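Local coordinates for COG1633: Uncharacterized conserved protein (Magnetospirillum magnetotacticum, PDB 2OH3) that is of unknown function but binds zinc within a rubrerythrin-like, ferritin-type four-helix bundle, at residues Thr5-Leu10 and Arg62-Pro67; Leu27-Glu32 and Val42-Ala47; Pro94-Arg99 and Pro150-Thr155. All blocks are in the same frame, centred on the assembly; numbering follows the deposited sequence. Where two conformers were deposited one is given.

Interaction 1 (Thr5-Leu10 and Arg62-Pro67); sequences TLAEFL and RALELP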
loop_
_atom_site.group_PDB
_atom_site.type_symbol
_atom_site.label_atom_id
_atom_site.label_comp_id
_atom_site.label_asym_id
_atom_site.label_seq_id
_atom_site.Cartn_x
_atom_site.Cartn_y
_atom_site.Cartn_z
ATOM N N THR A 5 -13.813 -16.823 9.701
ATOM C CA THR A 5 -14.785 -17.528 8.867
ATOM C C THR A 5 -14.206 -17.844 7.499
ATOM O O THR A 5 -13.249 -17.215 7.064
ATOM C CB THR A 5 -16.122 -16.763 8.659
ATOM O OG1 THR A 5 -15.921 -15.594 7.863
ATOM C CG2 THR A 5 -16.820 -16.398 10.006
ATOM N N LEU A 6 -14.807 -18.791 6.784
ATOM C CA LEU A 6 -14.308 -19.134 5.468
ATOM C C LEU A 6 -14.437 -17.964 4.480
ATOM O O LEU A 6 -13.583 -17.789 3.630
ATOM C CB LEU A 6 -15.022 -20.380 4.913
ATOM C CG LEU A 6 -14.480 -20.910 3.570
ATOM C CD1 LEU A 6 -13.017 -21.328 3.631
ATOM C CD2 LEU A 6 -15.357 -22.102 3.112
ATOM N N ALA A 7 -15.508 -17.186 4.574
ATOM C CA ALA A 7 -15.673 -15.988 3.705
ATOM C C ALA A 7 -14.561 -14.987 3.927
ATOM O O ALA A 7 -13.979 -14.449 2.969
ATOM C CB ALA A 7 -17.004 -15.311 3.952
ATOM N N GLU A 8 -14.298 -14.740 5.210
ATOM C CA GLU A 8 -13.229 -13.864 5.633
ATOM C C GLU A 8 -11.880 -14.391 5.190
ATOM O O GLU A 8 -11.073 -13.615 4.688
ATOM C CB GLU A 8 -13.239 -13.678 7.152
ATOM C CG GLU A 8 -14.389 -12.835 7.631
ATOM C CD GLU A 8 -14.502 -12.808 9.146
ATOM O OE1 GLU A 8 -14.143 -13.794 9.823
ATOM O OE2 GLU A 8 -14.951 -11.773 9.661
ATOM N N PHE A 9 -11.649 -15.695 5.357
ATOM C CA PHE A 9 -10.384 -16.309 4.927
ATOM C C PHE A 9 -10.165 -16.180 3.409
ATOM O O PHE A 9 -9.099 -15.743 2.962
ATOM C CB PHE A 9 -10.306 -17.764 5.363
ATOM C CG PHE A 9 -9.020 -18.466 4.955
ATOM C CD1 PHE A 9 -7.882 -18.359 5.720
ATOM C CD2 PHE A 9 -8.965 -19.229 3.796
ATOM C CE1 PHE A 9 -6.725 -18.996 5.354
ATOM C CE2 PHE A 9 -7.802 -19.843 3.415
ATOM C CZ PHE A 9 -6.701 -19.751 4.189
ATOM N N LEU A 10 -11.184 -16.531 2.625
ATOM C CA LEU A 10 -11.084 -16.440 1.181
ATOM C C LEU A 10 -10.885 -14.982 0.724
ATOM O O LEU A 10 -10.120 -14.742 -0.200
ATOM C CB LEU A 10 -12.296 -17.071 0.522
ATOM C CG LEU A 10 -12.397 -18.597 0.769
ATOM C CD1 LEU A 10 -13.653 -19.114 0.103
ATOM C CD2 LEU A 10 -11.140 -19.342 0.278
ATOM N N ARG A 62 -16.775 -17.943 -5.234
ATOM C CA ARG A 62 -18.053 -17.748 -5.900
ATOM C C ARG A 62 -19.215 -18.221 -5.029
ATOM O O ARG A 62 -20.327 -17.785 -5.186
ATOM C CB ARG A 62 -18.111 -18.536 -7.199
ATOM C CG ARG A 62 -17.201 -18.080 -8.293
ATOM C CD ARG A 62 -17.130 -19.143 -9.416
ATOM N NE ARG A 62 -18.432 -19.435 -10.016
ATOM N N ALA A 63 -18.956 -19.157 -4.128
ATOM C CA ALA A 63 -20.011 -19.684 -3.254
ATOM C C ALA A 63 -20.393 -18.709 -2.157
ATOM O O ALA A 63 -21.389 -18.915 -1.485
ATOM C CB ALA A 63 -19.557 -20.971 -2.624
ATOM N N LEU A 64 -19.595 -17.666 -1.944
ATOM C CA LEU A 64 -19.782 -16.852 -0.767
ATOM C C LEU A 64 -19.816 -15.348 -1.023
ATOM O O LEU A 64 -19.184 -14.844 -1.933
ATOM C CB LEU A 64 -18.692 -17.188 0.235
ATOM C CG LEU A 64 -18.602 -18.653 0.702
ATOM C CD1 LEU A 64 -17.383 -18.861 1.602
ATOM C CD2 LEU A 64 -19.841 -19.093 1.436
ATOM N N GLU A 65 -20.560 -14.641 -0.183
ATOM C CA GLU A 65 -20.498 -13.195 -0.150
ATOM C C GLU A 65 -19.248 -12.831 0.642
ATOM O O GLU A 65 -19.149 -13.157 1.833
ATOM C CB GLU A 65 -21.737 -12.633 0.522
ATOM C CG GLU A 65 -21.995 -11.199 0.174
ATOM C CD GLU A 65 -22.935 -10.537 1.151
ATOM O OE1 GLU A 65 -23.844 -11.222 1.687
ATOM O OE2 GLU A 65 -22.742 -9.322 1.379
ATOM N N LEU A 66 -18.284 -12.187 -0.011
ATOM C CA LEU A 66 -17.013 -11.895 0.656
ATOM C C LEU A 66 -17.042 -10.510 1.298
ATOM O O LEU A 66 -17.626 -9.595 0.732
ATOM C CB LEU A 66 -15.859 -11.981 -0.339
ATOM C CG LEU A 66 -15.510 -13.316 -1.004
ATOM C CD1 LEU A 66 -14.199 -13.193 -1.768
ATOM C CD2 LEU A 66 -15.410 -14.481 -0.030
ATOM N N PRO A 67 -16.414 -10.345 2.485
ATOM C CA PRO A 67 -16.315 -9.000 3.029
ATOM C C PRO A 67 -15.249 -8.217 2.296
ATOM O O PRO A 67 -14.262 -8.788 1.820
ATOM C CB PRO A 67 -15.937 -9.233 4.504
ATOM C CG PRO A 67 -15.241 -10.549 4.532
ATOM C CD PRO A 67 -15.785 -11.355 3.363
#

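Interaction 2 (Leu27-Glu32 and Val42-Ala47); sequences LADMME and VFRDMA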
loop_
_atom_site.group_PDB
_atom_site.type_symbol
_atom_site.label_atom_id
_atom_site.label_comp_id
_atom_site.label_asym_id
_atom_site.label_seq_id
_atom_site.Cartn_x
_atom_site.Cartn_y
_atom_site.Cartn_z
ATOM N N LEU A 27 8.326 -5.512 -9.251
ATOM C CA LEU A 27 9.707 -5.883 -8.993
ATOM C C LEU A 27 10.385 -6.522 -10.221
ATOM O O LEU A 27 11.558 -6.233 -10.489
ATOM C CB LEU A 27 9.824 -6.824 -7.767
ATOM C CG LEU A 27 9.439 -6.317 -6.371
ATOM C CD1 LEU A 27 9.435 -7.495 -5.427
ATOM C CD2 LEU A 27 10.373 -5.230 -5.869
ATOM N N ALA A 28 9.655 -7.363 -10.959
ATOM C CA ALA A 28 10.175 -7.953 -12.196
ATOM C C ALA A 28 10.596 -6.842 -13.162
ATOM O O ALA A 28 11.678 -6.857 -13.717
ATOM C CB ALA A 28 9.108 -8.828 -12.846
ATOM N N ASP A 29 9.716 -5.865 -13.325
ATOM C CA ASP A 29 9.934 -4.762 -14.240
ATOM C C ASP A 29 11.189 -4.006 -13.888
ATOM O O ASP A 29 11.942 -3.588 -14.781
ATOM C CB ASP A 29 8.737 -3.800 -14.240
ATOM C CG ASP A 29 7.563 -4.322 -15.049
ATOM O OD1 ASP A 29 7.677 -5.337 -15.747
ATOM O OD2 ASP A 29 6.491 -3.719 -14.987
HETATM N N MSE A 30 11.392 -3.795 -12.591
HETATM C CA MSE A 30 12.564 -3.069 -12.145
HETATM C C MSE A 30 13.839 -3.863 -12.312
HETATM O O MSE A 30 14.881 -3.292 -12.676
HETATM C CB MSE A 30 12.435 -2.666 -10.702
HETATM C CG MSE A 30 11.840 -1.322 -10.568
HETATM SE SE MSE A 30 12.244 -0.719 -8.834
HETATM C CE MSE A 30 11.068 -1.957 -8.044
HETATM N N MSE A 31 13.771 -5.171 -12.069
HETATM C CA MSE A 31 14.940 -6.015 -12.270
HETATM C C MSE A 31 15.340 -6.001 -13.747
HETATM O O MSE A 31 16.512 -5.812 -14.081
HETATM C CB MSE A 31 14.673 -7.443 -11.790
HETATM C CG MSE A 31 14.522 -7.607 -10.261
HETATM SE SE MSE A 31 15.989 -6.905 -9.233
HETATM C CE MSE A 31 15.223 -5.315 -8.725
ATOM N N GLU A 32 14.357 -6.208 -14.615
ATOM C CA GLU A 32 14.583 -6.258 -16.049
ATOM C C GLU A 32 15.229 -4.962 -16.553
ATOM O O GLU A 32 16.159 -4.968 -17.364
ATOM C CB GLU A 32 13.236 -6.455 -16.739
ATOM C CG GLU A 32 13.329 -6.570 -18.252
ATOM C CD GLU A 32 13.544 -7.973 -18.767
ATOM O OE1 GLU A 32 13.535 -8.948 -17.973
ATOM O OE2 GLU A 32 13.687 -8.083 -20.000
ATOM N N VAL A 42 12.789 -14.750 -11.428
ATOM C CA VAL A 42 12.274 -15.252 -10.166
ATOM C C VAL A 42 10.929 -14.566 -9.854
ATOM O O VAL A 42 9.956 -15.211 -9.434
ATOM C CB VAL A 42 13.280 -14.971 -8.972
ATOM C CG1 VAL A 42 12.607 -15.136 -7.629
ATOM C CG2 VAL A 42 14.504 -15.869 -9.053
ATOM N N PHE A 43 10.891 -13.254 -10.041
ATOM C CA PHE A 43 9.677 -12.458 -9.806
ATOM C C PHE A 43 8.555 -12.654 -10.861
ATOM O O PHE A 43 7.361 -12.545 -10.531
ATOM C CB PHE A 43 10.026 -10.975 -9.727
ATOM C CG PHE A 43 10.967 -10.612 -8.594
ATOM C CD1 PHE A 43 10.947 -11.297 -7.408
ATOM C CD2 PHE A 43 11.842 -9.532 -8.720
ATOM C CE1 PHE A 43 11.792 -10.946 -6.399
ATOM C CE2 PHE A 43 12.717 -9.216 -7.707
ATOM C CZ PHE A 43 12.682 -9.901 -6.568
ATOM N N ARG A 44 8.918 -12.954 -12.096
ATOM C CA ARG A 44 7.871 -13.329 -13.046
ATOM C C ARG A 44 7.211 -14.643 -12.630
ATOM O O ARG A 44 5.994 -14.797 -12.747
ATOM C CB ARG A 44 8.386 -13.424 -14.469
ATOM C CG ARG A 44 8.904 -12.160 -14.989
ATOM C CD ARG A 44 7.835 -11.172 -15.400
ATOM N NE ARG A 44 8.556 -10.049 -15.973
ATOM C CZ ARG A 44 8.189 -8.777 -15.937
ATOM N NH1 ARG A 44 7.023 -8.404 -15.381
ATOM N NH2 ARG A 44 9.023 -7.881 -16.480
ATOM N N ASP A 45 8.007 -15.577 -12.128
ATOM C CA ASP A 45 7.535 -16.898 -11.736
ATOM C C ASP A 45 6.528 -16.739 -10.601
ATOM O O ASP A 45 5.421 -17.303 -10.617
ATOM C CB ASP A 45 8.741 -17.732 -11.322
ATOM C CG ASP A 45 8.414 -19.197 -11.028
ATOM O OD1 ASP A 45 7.653 -19.850 -11.782
ATOM O OD2 ASP A 45 8.975 -19.702 -10.026
HETATM N N MSE A 46 6.903 -15.917 -9.642
HETATM C CA MSE A 46 6.067 -15.636 -8.484
HETATM C C MSE A 46 4.763 -14.938 -8.871
HETATM O O MSE A 46 3.715 -15.257 -8.312
HETATM C CB MSE A 46 6.834 -14.789 -7.462
HETATM C CG MSE A 46 8.033 -15.440 -6.675
HETATM SE SE MSE A 46 7.490 -16.997 -5.565
HETATM C CE MSE A 46 6.284 -16.414 -4.804
ATOM N N ALA A 47 4.833 -13.980 -9.792
ATOM C CA ALA A 47 3.659 -13.249 -10.234
ATOM C C ALA A 47 2.720 -14.242 -10.928
ATOM O O ALA A 47 1.508 -14.111 -10.848
ATOM C CB ALA A 47 4.033 -12.138 -11.204
#

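Interaction 3 (Pro94-Arg99 and Pro150-Thr155); sequences PYHALR and PRPSIT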
loop_
_atom_site.group_PDB
_atom_site.type_symbol
_atom_site.label_atom_id
_atom_site.label_comp_id
_atom_site.label_asym_id
_atom_site.label_seq_id
_atom_site.Cartn_x
_atom_site.Cartn_y
_atom_site.Cartn_z
ATOM N N PRO A 94 19.120 -6.200 -6.740
ATOM C CA PRO A 94 18.537 -7.512 -6.439
ATOM C C PRO A 94 18.496 -7.912 -4.979
ATOM O O PRO A 94 17.498 -8.453 -4.535
ATOM C CB PRO A 94 19.422 -8.478 -7.230
ATOM C CG PRO A 94 19.933 -7.711 -8.319
ATOM C CD PRO A 94 20.152 -6.308 -7.787
ATOM N N TYR A 95 19.548 -7.631 -4.221
ATOM C CA TYR A 95 19.569 -7.995 -2.815
ATOM C C TYR A 95 18.366 -7.371 -2.061
ATOM O O TYR A 95 17.686 -8.052 -1.266
ATOM C CB TYR A 95 20.885 -7.577 -2.161
ATOM C CG TYR A 95 20.960 -7.907 -0.688
ATOM C CD1 TYR A 95 20.988 -9.234 -0.252
ATOM C CD2 TYR A 95 21.009 -6.900 0.275
ATOM C CE1 TYR A 95 21.047 -9.552 1.104
ATOM C CE2 TYR A 95 21.074 -7.203 1.630
ATOM C CZ TYR A 95 21.093 -8.531 2.034
ATOM O OH TYR A 95 21.150 -8.841 3.368
ATOM N N HIS A 96 18.097 -6.090 -2.323
ATOM C CA HIS A 96 17.030 -5.386 -1.615
ATOM C C HIS A 96 15.621 -5.769 -2.075
ATOM O O HIS A 96 14.698 -5.830 -1.262
ATOM C CB HIS A 96 17.245 -3.877 -1.715
ATOM C CG HIS A 96 18.401 -3.381 -0.898
ATOM N ND1 HIS A 96 19.268 -2.407 -1.347
ATOM C CD2 HIS A 96 18.824 -3.717 0.344
ATOM C CE1 HIS A 96 20.171 -2.164 -0.414
ATOM N NE2 HIS A 96 19.926 -2.948 0.619
ATOM N N ALA A 97 15.443 -6.063 -3.358
ATOM C CA ALA A 97 14.145 -6.484 -3.862
ATOM C C ALA A 97 13.771 -7.867 -3.327
ATOM O O ALA A 97 12.617 -8.099 -2.886
ATOM C CB ALA A 97 14.142 -6.431 -5.390
ATOM N N LEU A 98 14.744 -8.776 -3.324
ATOM C CA LEU A 98 14.512 -10.115 -2.853
ATOM C C LEU A 98 14.151 -10.138 -1.373
ATOM O O LEU A 98 13.308 -10.920 -0.954
ATOM C CB LEU A 98 15.744 -10.984 -3.059
ATOM C CG LEU A 98 16.166 -11.517 -4.407
ATOM C CD1 LEU A 98 17.634 -12.030 -4.336
ATOM C CD2 LEU A 98 15.236 -12.631 -4.876
ATOM N N ARG A 99 14.866 -9.353 -0.567
ATOM C CA ARG A 99 14.580 -9.269 0.856
ATOM C C ARG A 99 13.214 -8.656 1.132
ATOM O O ARG A 99 12.559 -9.051 2.061
ATOM C CB ARG A 99 15.654 -8.468 1.567
ATOM C CG ARG A 99 16.931 -9.325 1.776
ATOM C CD ARG A 99 17.890 -8.825 2.855
ATOM N NE ARG A 99 17.396 -8.909 4.231
ATOM C CZ ARG A 99 17.142 -10.033 4.916
ATOM N NH1 ARG A 99 17.264 -11.256 4.375
ATOM N NH2 ARG A 99 16.722 -9.935 6.170
ATOM N N PRO A 150 25.008 -11.236 -4.633
ATOM C CA PRO A 150 26.034 -10.385 -4.011
ATOM C C PRO A 150 25.439 -9.128 -3.367
ATOM O O PRO A 150 24.413 -8.630 -3.824
ATOM C CB PRO A 150 26.959 -10.016 -5.180
ATOM C CG PRO A 150 26.104 -10.108 -6.402
ATOM C CD PRO A 150 25.096 -11.230 -6.106
ATOM N N ARG A 151 26.086 -8.636 -2.313
ATOM C CA ARG A 151 25.602 -7.477 -1.571
ATOM C C ARG A 151 26.113 -6.201 -2.234
ATOM O O ARG A 151 27.314 -6.067 -2.444
ATOM C CB ARG A 151 26.107 -7.511 -0.124
ATOM C CG ARG A 151 26.076 -8.878 0.547
ATOM C CD ARG A 151 24.788 -9.592 0.277
ATOM N NE ARG A 151 24.472 -10.591 1.298
ATOM C CZ ARG A 151 23.864 -11.751 1.051
ATOM N NH1 ARG A 151 23.489 -12.062 -0.176
ATOM N NH2 ARG A 151 23.609 -12.601 2.036
ATOM N N PRO A 152 25.219 -5.254 -2.551
ATOM C CA PRO A 152 25.639 -4.004 -3.194
ATOM C C PRO A 152 26.263 -3.001 -2.206
ATOM O O PRO A 152 26.076 -3.126 -0.998
ATOM C CB PRO A 152 24.328 -3.456 -3.745
ATOM C CG PRO A 152 23.334 -3.912 -2.767
ATOM C CD PRO A 152 23.769 -5.273 -2.306
ATOM N N SER A 153 27.001 -2.022 -2.716
ATOM C CA SER A 153 27.549 -0.952 -1.873
ATOM C C SER A 153 26.963 0.407 -2.286
ATOM O O SER A 153 26.871 0.712 -3.475
ATOM C CB SER A 153 29.080 -0.945 -1.947
ATOM N N ILE A 154 26.547 1.208 -1.305
ATOM C CA ILE A 154 26.064 2.576 -1.555
ATOM C C ILE A 154 27.166 3.502 -2.104
ATOM O O ILE A 154 28.316 3.085 -2.309
ATOM C CB ILE A 154 25.483 3.213 -0.269
ATOM N N THR A 155 26.809 4.762 -2.341
ATOM C CA THR A 155 27.759 5.754 -2.838
ATOM C C THR A 155 27.173 6.542 -4.008
ATOM O O THR A 155 27.657 6.429 -5.141
HETATM O O HOH W 1 22.194 -7.102 -5.163
#

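Interaction 1 (Thr5-Leu10 and Arg62-Pro67)
A7 turns its methyl group to a loop that carries L64, L66 and P67 past the first turn of helix 6-33. The case illustrates how a helix start can be packed by apolar contact, for no hydrogen bond passes between the two segments. Packing is tightest around A7. CD2 of L66 lies 3.3 Å from the A7 backbone O, and CD of P67 approaches that same A7 O to 3.6 Å, so two apolar carbons crowd one carbonyl. The A7 CB meets the backbone O of E65 at 3.7 Å. L64 contributes one methyl group: CD1 settles against the A7 backbone, against CG of L6, which stands anti to the L6 backbone N (chi1 -175°), and against L10, with L64 CD1 to L10 CD1 at 4.0 Å. The L64 side chain crosses those of L6 and L10 at about a right angle. Deeper still, L10 CB touches L66 CD2 at 4.1 Å.

The solvent side is looser. There CG of E8 rests against CG of P67 at 3.9 Å. The E8 carboxylate is engaged in a capping box with T5: T5 N donates to E8 OE1 over 3.0 Å, on the anti side of the oxygen, and E8 N returns a bond to T5 OG1 at 3.2 Å.

In the bundle, L10 leans on I57 and R60 of helix 37-61, and L66 reaches I14 farther along helix 6-33. L6 also packs on E123 and V124, joining this end to helix 122-148.

Interaction 2 (Leu27-Glu32 and Val42-Ala47)
Antiparallel helix-helix packing, with F43 and A28 on the buried side and an R44-D29 salt bridge at its margin, joins helix 6-33 to helix 37-61, the first two helices of the bundle. The short segments cross at -162°, and their axes approach to 8.8 Å, where the small A28 probably helps: its CB meets the F43 CB at 3.9 Å. The F43 ring is held from two directions. L27 CB lies over one face as a CH-pi contact, 4.0 Å from the F43 ring centroid, whereas M31 CG comes to the edge, 3.5 Å from F43 CE2.

Toward the surface, R44 bends at chi2 (-77°), which brings its CD against the A28 methyl group, R44 CD to A28 CB being 3.7 Å. Farther out the guanidinium has that methyl over one face, with A28 CB only 3.2 Å from R44 CZ. NH1 and NH2 both grip a single oxygen, D29 OD1, which lies in the guanidinium plane; the shorter bond, R44 NH2 to D29 OD1, is 3.0 Å and runs nearly along the C-O axis. The two charged planes are nevertheless 60° apart. An alanine in place of R44 would probably leave the D29 carboxylate without its charge partner and uncover the A28 methyl group.

Beyond the pair, M46 reaches E105 of helix 94-118 and H138 of helix 122-148, two of the zinc-binding residues.

Interaction 3 (Pro94-Arg99 and Pro150-Thr155)
R151 lies across one face of Y95, its guanidinium reaching the ring's rim at CE1, and P152 closes in beside them, where the chain leaving helix 122-148 passes the first turn of helix 94-118. Y95 has the most surface buried here. Its CG stands anti to the backbone N (chi1 179°), and the ring beyond it meets R151. CD of R151 forms a CH-pi contact over the face, 4.0 Å from the Y95 ring centroid and offset toward the rim. The guanidinium runs on past the rim, on the same side of the ring and inclined to it by 27°, with R151 CZ 3.6 Å from Y95 CE1, an atom placed beneath the centre of the charged group. On the opposite face sits CG of R99, one turn later in the same helix, so the aromatic ring is layered between two arginine side chains.

P152, with nearly the same buried area as R151, works on the base of the tyrosine. Its CD packs against Y95 CB at 3.7 Å, the two side chains crossing at about a right angle, and its CG comes more loosely toward H96 CE1, at 4.3 Å.

No direct hydrogen bond links the segments. A single water does so instead, accepting from Y95 N at 2.9 Å and donating to P150 O at 3.0 Å, and thus ties the backbone of the helix's first turn to that of the tail. The polar end of R151 is anchored on its own side, where NH1 bonds to the backbone oxygens of I146 and T149.

Those two bonds probably hold the guanidinium beside the rim of the ring. The chemistry therefore implies a shallow surface attachment of the C-terminal tail, made by a CH-pi contact, proline packing and one bridging water.

How the interactions relate
The three contacts lie at different places along one helical bundle. Interactions 1 and 3 are surface contacts of loop on helix start, on opposite sides of the chain's centre, with centres about 39 Å apart. Interaction 2 lies within the loop closed by interaction 1 and shares helix 6-33 with it, yet their nearest atoms are about 16 Å apart. Interactions 2 and 3 do touch: M31 CE and F43 CE2 pack on A97 CB at 3.7 and 3.9 Å. Interaction 2 also approaches the zinc site of E105, E135 and H138, with the F43 side chain about 10 Å from the ion.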